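PDB 4A27: synaptic vesicle membrane protein VAT-1 homolog-like from Homo sapiens, which probably acts as an oxidoreductase of the quinone oxidoreductase subfamily within the zinc-containing alcohol dehydrogenases, and may bind zinc. Local coordinates for residues V105-K110 with N282-Q287; M125-A130 with E298-L303; S315-A318 with K323-M326. One frame throughout, in Å; residues are numbered along the deposited sequence.

Interaction 1. Residues V105-K110 with N282-Q287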
loop_
_atom_site.group_PDB
_atom_site.type_symbol
_atom_site.label_atom_id
_atom_site.label_comp_id
_atom_site.label_asym_id
_atom_site.label_seq_id
_atom_site.Cartn_x
_atom_site.Cartn_y
_atom_site.Cartn_z
ATOM N N VAL A 105 23.803 17.088 -8.434
ATOM C CA VAL A 105 24.511 16.044 -7.729
ATOM C C VAL A 105 23.570 15.064 -6.974
ATOM O O VAL A 105 23.953 13.919 -6.721
ATOM C CB VAL A 105 25.533 16.656 -6.723
ATOM C CG1 VAL A 105 24.792 17.270 -5.519
ATOM C CG2 VAL A 105 26.564 15.628 -6.274
ATOM N N GLU A 106 22.350 15.492 -6.625
ATOM C CA GLU A 106 21.453 14.600 -5.905
ATOM C C GLU A 106 21.001 13.426 -6.768
ATOM O O GLU A 106 20.541 12.438 -6.218
ATOM C CB GLU A 106 20.255 15.308 -5.236
ATOM C CG GLU A 106 19.330 16.073 -6.135
ATOM C CD GLU A 106 19.750 17.521 -6.332
ATOM O OE1 GLU A 106 20.947 17.857 -6.076
ATOM O OE2 GLU A 106 18.882 18.312 -6.775
ATOM N N PHE A 107 21.174 13.521 -8.092
ATOM C CA PHE A 107 20.813 12.441 -8.997
ATOM C C PHE A 107 21.979 11.571 -9.468
ATOM O O PHE A 107 21.844 10.794 -10.420
ATOM C CB PHE A 107 20.092 13.009 -10.201
ATOM C CG PHE A 107 18.943 13.863 -9.846
ATOM C CD1 PHE A 107 17.920 13.378 -9.025
ATOM C CD2 PHE A 107 18.883 15.175 -10.306
ATOM C CE1 PHE A 107 16.836 14.179 -8.699
ATOM C CE2 PHE A 107 17.824 15.995 -9.977
ATOM C CZ PHE A 107 16.796 15.513 -9.175
ATOM N N VAL A 108 23.111 11.674 -8.789
ATOM C CA VAL A 108 24.313 10.978 -9.210
ATOM C C VAL A 108 24.741 9.987 -8.157
ATOM O O VAL A 108 24.646 10.265 -6.966
ATOM C CB VAL A 108 25.489 11.981 -9.489
ATOM C CG1 VAL A 108 26.698 11.230 -10.000
ATOM C CG2 VAL A 108 25.061 13.034 -10.484
ATOM N N TYR A 109 25.242 8.838 -8.589
ATOM C CA TYR A 109 25.602 7.780 -7.662
ATOM C C TYR A 109 26.870 7.147 -8.120
ATOM O O TYR A 109 27.017 6.796 -9.280
ATOM C CB TYR A 109 24.503 6.707 -7.557
ATOM C CG TYR A 109 23.135 7.301 -7.559
ATOM C CD1 TYR A 109 22.526 7.723 -6.396
ATOM C CD2 TYR A 109 22.447 7.462 -8.750
ATOM C CE1 TYR A 109 21.258 8.294 -6.428
ATOM C CE2 TYR A 109 21.217 8.029 -8.783
ATOM C CZ TYR A 109 20.628 8.478 -7.636
ATOM O OH TYR A 109 19.346 9.024 -7.690
ATOM N N LYS A 110 27.797 7.012 -7.187
ATOM C CA LYS A 110 29.070 6.383 -7.446
ATOM C C LYS A 110 28.842 4.925 -7.656
ATOM O O LYS A 110 28.071 4.316 -6.933
ATOM C CB LYS A 110 29.978 6.543 -6.229
ATOM C CG LYS A 110 30.386 7.965 -5.953
ATOM C CD LYS A 110 31.467 7.978 -4.894
ATOM C CE LYS A 110 32.020 9.360 -4.654
ATOM N NZ LYS A 110 33.081 9.321 -3.605
ATOM N N ASN A 282 8.695 11.335 -12.232
ATOM C CA ASN A 282 7.949 12.347 -11.476
ATOM C C ASN A 282 8.379 12.462 -10.039
ATOM O O ASN A 282 8.452 13.573 -9.512
ATOM C CB ASN A 282 6.463 12.066 -11.488
ATOM C CG ASN A 282 5.838 12.339 -12.819
ATOM O OD1 ASN A 282 6.496 12.833 -13.744
ATOM N ND2 ASN A 282 4.568 11.985 -12.946
ATOM N N LEU A 283 8.669 11.324 -9.414
ATOM C CA LEU A 283 9.149 11.299 -8.041
ATOM C C LEU A 283 10.459 12.057 -7.931
ATOM O O LEU A 283 10.664 12.801 -6.970
ATOM C CB LEU A 283 9.340 9.850 -7.557
ATOM C CG LEU A 283 9.419 9.547 -6.066
ATOM C CD1 LEU A 283 8.183 10.081 -5.315
ATOM C CD2 LEU A 283 9.551 8.020 -5.833
ATOM N N LEU A 284 11.324 11.876 -8.936
ATOM C CA LEU A 284 12.631 12.512 -8.989
ATOM C C LEU A 284 12.597 14.032 -9.286
ATOM O O LEU A 284 13.161 14.822 -8.539
ATOM C CB LEU A 284 13.502 11.857 -10.043
ATOM C CG LEU A 284 13.985 10.460 -9.687
ATOM C CD1 LEU A 284 14.493 9.764 -10.945
ATOM C CD2 LEU A 284 15.033 10.516 -8.585
ATOM N N PHE A 285 11.919 14.398 -10.362
ATOM C CA PHE A 285 12.089 15.691 -11.006
ATOM C C PHE A 285 10.919 16.644 -10.766
ATOM O O PHE A 285 11.059 17.807 -11.076
ATOM C CB PHE A 285 12.286 15.522 -12.523
ATOM C CG PHE A 285 13.528 14.778 -12.902
ATOM C CD1 PHE A 285 14.764 15.132 -12.377
ATOM C CD2 PHE A 285 13.471 13.719 -13.790
ATOM C CE1 PHE A 285 15.930 14.427 -12.736
ATOM C CE2 PHE A 285 14.636 13.033 -14.161
ATOM C CZ PHE A 285 15.850 13.383 -13.623
ATOM N N LYS A 286 9.783 16.144 -10.259
ATOM C CA LYS A 286 8.611 16.979 -9.925
ATOM C C LYS A 286 8.259 16.993 -8.434
ATOM O O LYS A 286 7.770 18.006 -7.938
ATOM C CB LYS A 286 7.359 16.520 -10.675
ATOM C CG LYS A 286 7.504 16.498 -12.152
ATOM C CD LYS A 286 6.162 16.256 -12.827
ATOM C CE LYS A 286 6.335 16.137 -14.342
ATOM N NZ LYS A 286 5.064 15.811 -15.030
ATOM N N GLN A 287 8.476 15.876 -7.738
ATOM C CA GLN A 287 8.016 15.740 -6.370
ATOM C C GLN A 287 9.128 15.800 -5.331
ATOM O O GLN A 287 8.851 15.765 -4.144
ATOM C CB GLN A 287 7.225 14.450 -6.229
ATOM C CG GLN A 287 5.901 14.490 -6.969
ATOM C CD GLN A 287 5.403 13.103 -7.356
ATOM O OE1 GLN A 287 5.896 12.100 -6.850
ATOM N NE2 GLN A 287 4.445 13.044 -8.290
#
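Phe107, just before strand 108-110, faces Leu284 near the C-terminal end of helix 280-285, their CA atoms 8.2 Å apart, so that the two backbones are bridged by side chains. The Phe107 ring carries the contact. Phe285 meets it in a T-shaped stack: the edge of Phe285 turns to the face of Phe107, the centroids lie 5.0 Å apart and the planes are inclined at 70°. Its CE1 sits over the rim of that face, 3.7 Å from Phe107 CE2. On the opposite face, CG of the neighbouring Glu106 lies over the ring centre, and the ring is sandwiched between the two. Leu284 touches a different part of the same ring, its CD2 branch coming to 4.1 Å from Phe107 CE1. The carbonyl O of Leu284 approaches obliquely, 3.7 Å from Phe107 CE1. With CG beside the backbone N (chi1 -64°), the Phe285 ring folds back over Leu284, whose CB lies above its centre.

Both Leu284 and Phe285 also rest on Phe91 of strand 87-91, which pairs with strand 108-110. The contact thus joins the GroES-like part of the chain to a helix that follows the edge strand 274-278 of the Rossmann-type sheet. Beyond it, Asn282 ND2 and Gln287 OE1 hydrogen-bond to the carbonyl O of Glu270 and to Asn272 ND2 of the second subunit, respectively. No hydrogen bond or ion pair crosses the contact itself, which implies cohesion from dispersion and from the complementary electrostatics of an aromatic edge on an aromatic face.

Interaction 2. Residues M125-A130 with E298-L303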
loop_
_atom_site.group_PDB
_atom_site.type_symbol
_atom_site.label_atom_id
_atom_site.label_comp_id
_atom_site.label_asym_id
_atom_site.label_seq_id
_atom_site.Cartn_x
_atom_site.Cartn_y
_atom_site.Cartn_z
ATOM N N MET A 125 17.109 3.054 -13.472
ATOM C CA MET A 125 15.678 3.080 -13.764
ATOM C C MET A 125 15.010 1.779 -13.346
ATOM O O MET A 125 14.044 1.802 -12.568
ATOM C CB MET A 125 15.406 3.372 -15.237
ATOM C CG MET A 125 15.640 4.836 -15.643
ATOM S SD MET A 125 14.339 5.959 -15.062
ATOM C CE MET A 125 13.169 5.695 -16.415
ATOM N N ASN A 126 15.505 0.653 -13.877
ATOM C CA ASN A 126 14.831 -0.616 -13.677
ATOM C C ASN A 126 14.855 -1.052 -12.224
ATOM O O ASN A 126 13.804 -1.474 -11.680
ATOM C CB ASN A 126 15.366 -1.721 -14.579
ATOM C CG ASN A 126 15.072 -1.490 -16.067
ATOM O OD1 ASN A 126 14.241 -0.677 -16.430
ATOM N ND2 ASN A 126 15.763 -2.218 -16.925
ATOM N N PHE A 127 16.016 -0.982 -11.579
ATOM C CA PHE A 127 16.116 -1.523 -10.240
ATOM C C PHE A 127 15.494 -0.617 -9.174
ATOM O O PHE A 127 14.902 -1.123 -8.210
ATOM C CB PHE A 127 17.542 -1.939 -9.878
ATOM C CG PHE A 127 17.929 -3.272 -10.461
ATOM C CD1 PHE A 127 18.321 -3.370 -11.796
ATOM C CD2 PHE A 127 17.853 -4.432 -9.691
ATOM C CE1 PHE A 127 18.625 -4.618 -12.361
ATOM C CE2 PHE A 127 18.168 -5.688 -10.247
ATOM C CZ PHE A 127 18.560 -5.763 -11.591
ATOM N N VAL A 128 15.577 0.707 -9.340
ATOM C CA VAL A 128 14.929 1.586 -8.383
ATOM C C VAL A 128 13.400 1.409 -8.527
ATOM O O VAL A 128 12.686 1.368 -7.549
ATOM C CB VAL A 128 15.357 3.093 -8.542
ATOM C CG1 VAL A 128 14.544 3.974 -7.674
ATOM C CG2 VAL A 128 16.865 3.295 -8.204
ATOM N N THR A 129 12.898 1.295 -9.746
ATOM C CA THR A 129 11.460 1.126 -9.932
ATOM C C THR A 129 10.989 -0.132 -9.207
ATOM O O THR A 129 10.017 -0.134 -8.462
ATOM C CB THR A 129 11.130 1.062 -11.438
ATOM O OG1 THR A 129 11.455 2.318 -12.020
ATOM C CG2 THR A 129 9.658 0.718 -11.717
ATOM N N ALA A 130 11.683 -1.212 -9.467
ATOM C CA ALA A 130 11.389 -2.503 -8.879
ATOM C C ALA A 130 11.404 -2.422 -7.368
ATOM O O ALA A 130 10.494 -2.875 -6.696
ATOM C CB ALA A 130 12.426 -3.528 -9.372
ATOM N N GLU A 298 21.407 3.045 -2.455
ATOM C CA GLU A 298 22.426 2.536 -1.540
ATOM C C GLU A 298 22.155 1.098 -1.160
ATOM O O GLU A 298 23.067 0.251 -1.194
ATOM C CB GLU A 298 22.522 3.408 -0.281
ATOM C CG GLU A 298 23.163 4.762 -0.535
ATOM C CD GLU A 298 23.225 5.662 0.730
ATOM O OE1 GLU A 298 22.834 5.212 1.833
ATOM O OE2 GLU A 298 23.673 6.823 0.621
ATOM N N LYS A 299 20.899 0.783 -0.859
ATOM C CA LYS A 299 20.539 -0.607 -0.628
ATOM C C LYS A 299 20.706 -1.454 -1.922
ATOM O O LYS A 299 21.213 -2.562 -1.859
ATOM C CB LYS A 299 19.102 -0.734 -0.098
ATOM C CG LYS A 299 18.854 -0.057 1.270
ATOM C CD LYS A 299 17.329 -0.081 1.617
ATOM C CE LYS A 299 16.867 1.030 2.577
ATOM N NZ LYS A 299 15.523 1.608 2.185
ATOM N N LEU A 300 20.269 -0.964 -3.087
ATOM C CA LEU A 300 20.526 -1.723 -4.357
ATOM C C LEU A 300 22.039 -2.020 -4.541
ATOM O O LEU A 300 22.417 -3.127 -4.927
ATOM C CB LEU A 300 19.973 -1.003 -5.570
ATOM C CG LEU A 300 18.452 -0.917 -5.639
ATOM C CD1 LEU A 300 17.986 0.016 -6.713
ATOM C CD2 LEU A 300 17.843 -2.392 -5.905
ATOM N N ILE A 301 22.908 -1.055 -4.226
ATOM C CA ILE A 301 24.350 -1.250 -4.434
ATOM C C ILE A 301 24.908 -2.273 -3.438
ATOM O O ILE A 301 25.788 -3.091 -3.794
ATOM C CB ILE A 301 25.133 0.081 -4.396
ATOM C CG1 ILE A 301 24.920 0.886 -5.676
ATOM C CG2 ILE A 301 26.648 -0.162 -4.312
ATOM C CD1 ILE A 301 25.539 2.298 -5.572
ATOM N N GLY A 302 24.390 -2.237 -2.204
ATOM C CA GLY A 302 24.724 -3.259 -1.190
ATOM C C GLY A 302 24.379 -4.659 -1.679
ATOM O O GLY A 302 25.217 -5.533 -1.628
ATOM N N LEU A 303 23.175 -4.838 -2.241
ATOM C CA LEU A 303 22.778 -6.109 -2.829
ATOM C C LEU A 303 23.674 -6.499 -4.019
ATOM O O LEU A 303 24.107 -7.660 -4.115
ATOM C CB LEU A 303 21.287 -6.075 -3.275
ATOM C CG LEU A 303 20.268 -6.006 -2.133
ATOM C CD1 LEU A 303 18.828 -5.876 -2.681
ATOM C CD2 LEU A 303 20.383 -7.234 -1.208
#
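A helix-to-helix contact in the protein interior sets Leu300 of helix 290-305 against Phe127 and Val128 of helix 124-137, with the CA atoms of Leu300 and Phe127 7.4 Å apart. Leu300 does nearly all the reaching. Its CG lies beside the backbone N and anti to the carbonyl carbon (chi1 -68°), which sends both methyl groups to the neighbouring helix. CD1 lands directly on main chain, 3.6 Å from the carbonyl C of Phe127 and equally close to Val128 N, while the same methyl meets Phe127 CB at 3.7 Å and Val128 CG2 at 3.8 Å. CD2 lies at the edge of the Phe127 ring, near its plane, and 4.0 Å from Phe127 CB.

These helices are the outward and return connections between the two domains of the medium-chain dehydrogenase fold: helix 124-137 leads into strand 145-148 of the parallel nucleotide-binding-type sheet, and helix 290-305 leads from that sheet back to strand 313-317 of the mixed sheet. An alanine in place of Leu300 would probably leave a gap over the Phe127-Val128 peptide and take from Phe127 CB and Val128 CG2 the methyl that packs against them. Although the CB of Phe127 points at helix 290-305, its ring leads away, and it meets the ring of Phe123 with nearly parallel planes. Val128 continues the packing along helix 290-305, touching Ile293, Val296 and Val297. On the far side of helix 124-137, Thr129 OG1 donates a 2.7 Å hydrogen bond to Met125 O, which also accepts from Thr129 N; the two donors approach that oxygen from opposite faces of the carbonyl plane.

Interaction 3. Residues S315-A318 with K323-M326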
loop_
_atom_site.group_PDB
_atom_site.type_symbol
_atom_site.label_atom_id
_atom_site.label_comp_id
_atom_site.label_asym_id
_atom_site.label_seq_id
_atom_site.Cartn_x
_atom_site.Cartn_y
_atom_site.Cartn_z
ATOM N N SER A 315 21.318 -6.046 -25.177
ATOM C CA SER A 315 22.063 -5.668 -26.377
ATOM C C SER A 315 22.656 -4.262 -26.253
ATOM O O SER A 315 22.145 -3.433 -25.533
ATOM C CB SER A 315 21.138 -5.728 -27.590
ATOM O OG SER A 315 19.969 -4.983 -27.309
ATOM N N LEU A 316 23.747 -4.042 -26.965
ATOM C CA LEU A 316 24.456 -2.776 -27.021
ATOM C C LEU A 316 24.320 -2.213 -28.411
ATOM O O LEU A 316 24.476 -2.942 -29.370
ATOM C CB LEU A 316 25.928 -3.036 -26.745
ATOM C CG LEU A 316 26.252 -3.666 -25.392
ATOM C CD1 LEU A 316 27.779 -3.968 -25.347
ATOM C CD2 LEU A 316 25.839 -2.823 -24.222
ATOM N N TRP A 317 24.061 -0.916 -28.503
ATOM C CA TRP A 317 23.852 -0.235 -29.739
ATOM C C TRP A 317 24.722 0.995 -29.879
ATOM O O TRP A 317 24.916 1.751 -28.911
ATOM C CB TRP A 317 22.378 0.199 -29.790
ATOM C CG TRP A 317 21.464 -0.934 -29.622
ATOM C CD1 TRP A 317 21.086 -1.515 -28.433
ATOM C CD2 TRP A 317 20.880 -1.712 -30.654
ATOM N NE1 TRP A 317 20.271 -2.583 -28.677
ATOM C CE2 TRP A 317 20.129 -2.732 -30.032
ATOM C CE3 TRP A 317 20.914 -1.655 -32.048
ATOM C CZ2 TRP A 317 19.393 -3.671 -30.765
ATOM C CZ3 TRP A 317 20.195 -2.581 -32.777
ATOM C CH2 TRP A 317 19.414 -3.567 -32.131
ATOM N N ALA A 318 25.175 1.243 -31.113
ATOM C CA ALA A 318 25.890 2.482 -31.452
ATOM C C ALA A 318 24.927 3.668 -31.353
ATOM O O ALA A 318 23.716 3.490 -31.448
ATOM C CB ALA A 318 26.458 2.398 -32.919
ATOM N N LYS A 323 17.443 4.202 -33.672
ATOM C CA LYS A 323 16.171 3.858 -34.329
ATOM C C LYS A 323 15.931 2.365 -34.240
ATOM O O LYS A 323 14.852 1.907 -33.862
ATOM C CB LYS A 323 16.177 4.293 -35.809
ATOM C CG LYS A 323 16.112 5.803 -36.043
ATOM C CD LYS A 323 16.023 6.156 -37.556
ATOM N N GLU A 324 16.944 1.581 -34.577
ATOM C CA GLU A 324 16.790 0.115 -34.548
ATOM C C GLU A 324 16.565 -0.425 -33.116
ATOM O O GLU A 324 15.800 -1.364 -32.919
ATOM C CB GLU A 324 17.992 -0.564 -35.195
ATOM C CG GLU A 324 17.815 -2.056 -35.415
ATOM C CD GLU A 324 19.004 -2.751 -36.118
ATOM O OE1 GLU A 324 19.903 -2.070 -36.705
ATOM O OE2 GLU A 324 19.018 -4.007 -36.061
ATOM N N ALA A 325 17.211 0.178 -32.122
ATOM C CA ALA A 325 16.985 -0.245 -30.756
ATOM C C ALA A 325 15.539 0.057 -30.321
ATOM O O ALA A 325 14.900 -0.769 -29.669
ATOM C CB ALA A 325 17.961 0.421 -29.842
ATOM N N MET A 326 15.059 1.261 -30.624
ATOM C CA MET A 326 13.681 1.635 -30.306
ATOM C C MET A 326 12.676 0.713 -30.929
ATOM O O MET A 326 11.678 0.340 -30.298
ATOM C CB MET A 326 13.380 3.050 -30.769
ATOM C CG MET A 326 13.826 4.066 -29.749
ATOM S SD MET A 326 13.204 5.680 -30.162
ATOM C CE MET A 326 13.244 6.478 -28.572
#
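Trp317 lays one face of its indole over Ala325, whose CB stands 3.7 Å from the centroid of the five-membered ring and only 7° off the ring normal, a well-centred CH-pi contact. The pair lies inside a beta-alpha-beta crossover, in which strand 313-317 is followed by helix 322-330 and then by strand 337-341, parallel to the first. Trp317 projects from the leading strand onto the helix, and the CA atoms of Trp317 and Ala325 are 6.9 Å apart. With just the alanine methyl between them, the indole lies close to the helix backbone, and the carbonyl C of Glu324 is also over this face.

Farther out, the six-membered ring meets the Glu324 side chain. There CG is anti to the backbone N (chi1 -170°) and the chain runs on extended, crossing the indole at about a right angle. Glu324 CG and CD both come to 3.6 Å from Trp317 CZ3. The carboxylate plane is steeply inclined to the indole; Glu324 OE1 lies at the ring edge, in its plane, and Glu324 OE2 is nearer still, 3.8 Å from Trp317 CZ3. Oxygens so placed face the electropositive rim of the aromatic system rather than its pi cloud, which is likely to be mildly favourable. Arg328, one turn along the helix, touches both Trp317 and Ser315, while the Trp317 main chain pairs with strand 337-341 through Ile339 and Asp341. A bond from within its own strand also restrains the indole: Trp317 NE1 donates to Ser315 OG at 2.8 Å, in a bent bond (N-H...O angle 139°) with the hydroxyl tilted from the ring plane.

Interactions 1 and 2 are buried and neighbouring, with centres 14 Å apart, and they touch where Lys110 O meets Ile301 CD1 at 3.5 Å. Their segments alternate along the chain, and helices 280-285 and 290-305 are consecutive; interaction 1 joins the GroES-like part to helix 280-285, whereas interaction 2 packs the helix entering the parallel sheet against the one leaving it. Interaction 3 is only partly buried, lies on the opposite side of the chain's centre from interaction 2, and is local in sequence; it reaches the same mixed sheet as interaction 1. Aromatic edge-to-face packing marks interaction 1, aliphatic methyls on helix backbone interaction 2, and interaction 3 adds a charged side chain at its exposed margin.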